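Local atomic coordinates of 1,3-alpha-isomaltosidase (Kribbella flavida DSM 17836, PDB entry 5X3I), a protein that hydrolyses the alpha-1,3-glucosidic linkages of the cyclic tetrasaccharide cyclobis-(1-6)-alpha-nigerosyl to yield isomaltose during its intracellular breakdown. Residues 315-320 against 603-608; 571-576 against 610-615. The protein carries 1 engineered substitution. All coordinates share one frame; numbering follows the deposited sequence.

Contact 1: residues 315-320 against 603-608. With SO4 (sulfate ion), chain H; SO4 (sulfate ion), chain G.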
# COMPACT_ATOMS: atom_id res chain seq x y z
N THR A 315 -27.58 -5.77 -5.23
CA THR A 315 -28.84 -5.39 -4.61
C THR A 315 -29.26 -6.45 -3.57
O THR A 315 -29.75 -6.10 -2.52
CB THR A 315 -29.96 -5.14 -5.66
OG1 THR A 315 -30.22 -6.31 -6.43
CG2 THR A 315 -29.56 -4.02 -6.60
N ALA A 316 -29.00 -7.73 -3.84
CA ALA A 316 -29.34 -8.78 -2.86
C ALA A 316 -28.57 -8.62 -1.55
O ALA A 316 -29.17 -8.70 -0.47
CB ALA A 316 -29.08 -10.16 -3.43
N ARG A 317 -27.26 -8.41 -1.64
CA ARG A 317 -26.42 -8.26 -0.46
C ARG A 317 -26.82 -7.02 0.36
O ARG A 317 -26.86 -7.07 1.58
CB ARG A 317 -24.93 -8.19 -0.86
CG ARG A 317 -24.36 -9.46 -1.53
CD ARG A 317 -24.30 -10.69 -0.61
NE ARG A 317 -23.86 -11.87 -1.35
CZ ARG A 317 -24.67 -12.69 -2.00
NH1 ARG A 317 -25.98 -12.49 -1.98
NH2 ARG A 317 -24.18 -13.72 -2.69
N MET A 318 -27.11 -5.91 -0.32
CA MET A 318 -27.51 -4.70 0.39
C MET A 318 -28.93 -4.86 0.98
O MET A 318 -29.20 -4.36 2.05
CB MET A 318 -27.44 -3.48 -0.53
CG MET A 318 -26.03 -3.09 -0.97
SD MET A 318 -24.89 -2.76 0.40
CE MET A 318 -24.06 -4.33 0.55
N ASP A 319 -29.80 -5.57 0.28
CA ASP A 319 -31.12 -5.86 0.81
C ASP A 319 -30.98 -6.66 2.10
O ASP A 319 -31.71 -6.43 3.06
CB ASP A 319 -32.00 -6.61 -0.20
CG ASP A 319 -32.60 -5.70 -1.25
OD1 ASP A 319 -32.39 -4.49 -1.19
OD2 ASP A 319 -33.30 -6.21 -2.15
N THR A 320 -30.02 -7.58 2.13
CA THR A 320 -29.83 -8.38 3.33
C THR A 320 -29.34 -7.52 4.49
O THR A 320 -29.82 -7.67 5.61
CB THR A 320 -28.86 -9.56 3.09
OG1 THR A 320 -29.44 -10.45 2.11
CG2 THR A 320 -28.64 -10.34 4.37
N LEU A 603 -18.99 -22.48 -4.83
CA LEU A 603 -19.81 -22.61 -3.63
C LEU A 603 -19.12 -23.59 -2.71
O LEU A 603 -18.58 -24.52 -3.19
CB LEU A 603 -21.21 -23.10 -3.95
CG LEU A 603 -22.12 -22.25 -4.84
CD1 LEU A 603 -23.28 -23.05 -5.42
CD2 LEU A 603 -22.63 -21.02 -4.14
N PRO A 604 -19.13 -23.38 -1.41
CA PRO A 604 -19.84 -22.27 -0.77
C PRO A 604 -19.13 -20.92 -0.97
O PRO A 604 -17.98 -20.89 -1.38
CB PRO A 604 -19.83 -22.67 0.71
CG PRO A 604 -18.55 -23.41 0.85
CD PRO A 604 -18.36 -24.16 -0.44
N LEU A 605 -19.85 -19.84 -0.70
CA LEU A 605 -19.30 -18.50 -0.81
C LEU A 605 -18.19 -18.26 0.21
O LEU A 605 -18.17 -18.87 1.27
CB LEU A 605 -20.40 -17.46 -0.63
CG LEU A 605 -21.57 -17.58 -1.62
CD1 LEU A 605 -22.66 -16.58 -1.28
CD2 LEU A 605 -21.09 -17.39 -3.04
N ARG A 606 -17.24 -17.42 -0.16
CA ARG A 606 -16.23 -16.87 0.74
C ARG A 606 -16.53 -15.44 1.27
O ARG A 606 -15.63 -14.77 1.78
CB ARG A 606 -14.86 -16.98 0.11
CG ARG A 606 -14.38 -18.43 0.23
CD ARG A 606 -12.91 -18.63 -0.07
NE ARG A 606 -12.52 -20.02 0.16
CZ ARG A 606 -11.28 -20.48 0.06
NH1 ARG A 606 -10.28 -19.67 -0.26
NH2 ARG A 606 -11.03 -21.76 0.29
N ASP A 607 -17.75 -14.95 1.06
CA ASP A 607 -18.15 -13.64 1.57
C ASP A 607 -17.80 -13.45 3.05
O ASP A 607 -17.84 -14.37 3.85
CB ASP A 607 -19.67 -13.42 1.43
CG ASP A 607 -20.11 -13.12 -0.00
OD1 ASP A 607 -19.42 -13.53 -0.95
OD2 ASP A 607 -21.17 -12.49 -0.17
N ARG A 608 -17.36 -12.24 3.37
CA ARG A 608 -17.10 -11.80 4.73
C ARG A 608 -18.30 -11.07 5.37
O ARG A 608 -18.13 -10.35 6.35
CB ARG A 608 -15.85 -10.94 4.79
CG ARG A 608 -14.59 -11.73 5.18
CD ARG A 608 -14.28 -12.88 4.20
NE ARG A 608 -12.96 -13.45 4.47
CZ ARG A 608 -12.49 -14.59 3.95
NH1 ARG A 608 -13.24 -15.31 3.12
NH2 ARG A 608 -11.28 -15.02 4.27
S SO4 H . -13.82 -23.20 1.81
O1 SO4 H . -14.13 -22.99 3.22
O2 SO4 H . -14.58 -22.26 0.98
O3 SO4 H . -12.39 -22.97 1.63
O4 SO4 H . -14.16 -24.56 1.42
S SO4 G . -7.41 -22.14 0.06
O1 SO4 G . -8.38 -22.97 0.77
O2 SO4 G . -8.07 -21.03 -0.60
O3 SO4 G . -6.44 -21.62 1.03
O4 SO4 G . -6.73 -22.94 -0.95
O HOH W 1 -21.31 -13.33 -3.12

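Contact 2: residues 571-576 against 610-615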
# COMPACT_ATOMS: atom_id res chain seq x y z
N GLY A 571 -8.73 -16.66 1.67
CA GLY A 571 -8.85 -18.00 2.22
C GLY A 571 -10.23 -18.30 2.78
O GLY A 571 -11.17 -17.54 2.56
N PRO A 572 -10.36 -19.42 3.51
CA PRO A 572 -11.63 -19.79 4.12
C PRO A 572 -12.20 -18.69 5.00
O PRO A 572 -11.44 -17.90 5.56
CB PRO A 572 -11.28 -21.03 4.95
CG PRO A 572 -10.08 -21.60 4.27
CD PRO A 572 -9.30 -20.42 3.77
N VAL A 573 -13.52 -18.64 5.10
CA VAL A 573 -14.21 -17.68 5.95
C VAL A 573 -13.67 -17.75 7.38
O VAL A 573 -13.49 -18.83 7.91
CB VAL A 573 -15.73 -17.95 5.94
CG1 VAL A 573 -16.45 -17.08 6.94
CG2 VAL A 573 -16.30 -17.75 4.53
N PRO A 574 -13.39 -16.59 7.99
CA PRO A 574 -12.89 -16.56 9.37
C PRO A 574 -13.85 -17.21 10.36
O PRO A 574 -15.06 -17.16 10.16
CB PRO A 574 -12.77 -15.06 9.66
CG PRO A 574 -13.66 -14.40 8.67
CD PRO A 574 -13.51 -15.23 7.44
N ASP A 575 -13.31 -17.80 11.42
CA ASP A 575 -14.14 -18.30 12.50
C ASP A 575 -14.81 -17.14 13.24
O ASP A 575 -14.39 -15.99 13.11
CB ASP A 575 -13.32 -19.17 13.46
CG ASP A 575 -12.15 -18.43 14.06
OD1 ASP A 575 -12.32 -17.80 15.12
OD2 ASP A 575 -11.05 -18.47 13.47
N ALA A 576 -15.87 -17.45 13.98
CA ALA A 576 -16.68 -16.42 14.63
C ALA A 576 -15.89 -15.55 15.60
O ALA A 576 -16.13 -14.35 15.70
CB ALA A 576 -17.86 -17.07 15.34
N PRO A 610 -21.53 -10.42 7.64
CA PRO A 610 -21.81 -10.96 8.97
C PRO A 610 -22.70 -12.21 8.92
O PRO A 610 -22.47 -13.15 9.67
CB PRO A 610 -22.55 -9.81 9.67
CG PRO A 610 -22.15 -8.60 8.95
CD PRO A 610 -21.89 -9.00 7.53
N TRP A 611 -23.68 -12.22 8.02
CA TRP A 611 -24.60 -13.34 7.96
C TRP A 611 -23.97 -14.56 7.31
O TRP A 611 -24.29 -15.68 7.70
CB TRP A 611 -25.88 -12.96 7.22
CG TRP A 611 -25.70 -12.44 5.83
CD1 TRP A 611 -25.71 -13.16 4.68
CD2 TRP A 611 -25.50 -11.08 5.44
NE1 TRP A 611 -25.53 -12.34 3.60
CE2 TRP A 611 -25.39 -11.05 4.04
CE3 TRP A 611 -25.40 -9.88 6.15
CZ2 TRP A 611 -25.19 -9.88 3.34
CZ3 TRP A 611 -25.19 -8.71 5.45
CH2 TRP A 611 -25.09 -8.72 4.06
N HIS A 612 -23.10 -14.37 6.33
CA HIS A 612 -22.44 -15.54 5.75
C HIS A 612 -21.46 -16.16 6.74
O HIS A 612 -21.29 -17.37 6.77
CB HIS A 612 -21.71 -15.21 4.46
CG HIS A 612 -21.14 -16.42 3.80
ND1 HIS A 612 -21.94 -17.44 3.31
CD2 HIS A 612 -19.87 -16.80 3.57
CE1 HIS A 612 -21.18 -18.38 2.80
NE2 HIS A 612 -19.91 -18.02 2.94
N VAL A 613 -20.82 -15.31 7.54
CA VAL A 613 -19.92 -15.81 8.56
C VAL A 613 -20.72 -16.60 9.59
O VAL A 613 -20.32 -17.69 10.00
CB VAL A 613 -19.14 -14.66 9.24
CG1 VAL A 613 -18.40 -15.17 10.46
CG2 VAL A 613 -18.15 -14.03 8.25
N ALA A 614 -21.88 -16.06 9.98
CA ALA A 614 -22.78 -16.76 10.88
C ALA A 614 -23.17 -18.11 10.31
O ALA A 614 -23.12 -19.11 11.00
CB ALA A 614 -24.03 -15.92 11.15
N GLU A 615 -23.53 -18.12 9.03
CA GLU A 615 -23.94 -19.35 8.38
C GLU A 615 -22.80 -20.37 8.32
O GLU A 615 -23.02 -21.55 8.53
CB GLU A 615 -24.45 -19.08 6.97
CG GLU A 615 -24.86 -20.34 6.23
CD GLU A 615 -25.54 -20.05 4.90
OE1 GLU A 615 -25.86 -18.88 4.62
OE2 GLU A 615 -25.74 -21.01 4.12

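Contact 1: residues 315-320 against 603-608
Arg317 reaches out from helix 311-323 to meet Asp607 in the loop before helix 610-617. The two side chains cross at about a right angle, and their guanidinium and carboxylate planes are turned 59° apart, so the salt bridge rests on one nitrogen and one oxygen. Arg317 NE donates to Asp607 OD2 over 3.0 Å with a bent N-H...O angle of 144°; the oxygen is met nearly along its C-O axis and sits at the guanidinium edge, a little out of plane. The arginine chain is bent at chi2, and a near-perpendicular turn about CD-NE (chi4 -89°) presents the NE/NH2 edge to the loop. NH2 lies 3.5 Å from Leu605 CD1, whose side chain approaches from the opposite direction and meets the guanidinium obliquely. A water completes the bridge: it accepts from Arg317 NH2 at 2.9 Å and donates to Asp607 OD1, also at 2.9 Å. Asp607 OD2 has a further donor in Trp308 NE1. Across the loop, Arg606 NH1 donates to O2 of a sulfate, probably from the crystallisation liquor, at 2.6 Å. The bridge joins the helix after the first strand, 302-304, of the family 31 TIM barrel to the loop after the eighth, 591-593. With both oxygens of the buried Asp607 engaged, the neighbouring arginine and the indole N-H would probably favour its ionised form.

Contact 2: residues 571-576 against 610-615
Val573 spreads its two methyls over neighbouring residues of helix 610-617: with CG1 anti to the backbone N (chi1 173°) and CG2 anti to the carbonyl carbon, CG1 is directed at Val613 and CG2 at His612. Val613 has nearly the same rotamer, and its CG2 meets Val573 CG1 at 3.7 Å, while its other methyl, CG1, lies 3.9 Å from Pro574 O. The imidazole of His612 swings toward the loop because CG is anti to the backbone N (chi1 -175°), bringing CD2 to 3.8 Å from Val573 CG2; the methyl approaches the ring obliquely. His612 NE2 is hydrogen-bonded to Leu605 O, which helps fix the ring's rotation beside the valine. Contact between the segments is thus van der Waals packing centred on the two valines, with Tyr579 also touching Val613 and Pro574. Asp575 takes the N-cap position of helix 576-586, its OD1 receiving Leu578 N. The arrangement belongs to the TIM barrel of this family 31 glycoside hydrolase: the loop leading from strand 562-565 into helix 576-586 packs on helix 610-617, which follows strand 591-593, so two successive beta-alpha units are joined where strands lead into helices, on the side of the strands' C-terminal ends.

From the N terminus, helix 311-323 comes first, after barrel strand 302-304; contact 1 closes a loop of 282 residues when the chain returns to it at 603-608, beyond the eighth strand, 591-593. Contact 2 begins within that span, at 571-576, and ends at 610-615, past the end of contact 1, so the two loops cross, with 33 residues between the segments of contact 2. The first ties the start of the barrel to its end; the second ties the seventh and eighth beta-alpha units together. Their centres are 11 Å apart, and they meet through residues 603-608: Arg608 NH2 probably hydrogen-bonds to Gly571 O at 3.0 Å.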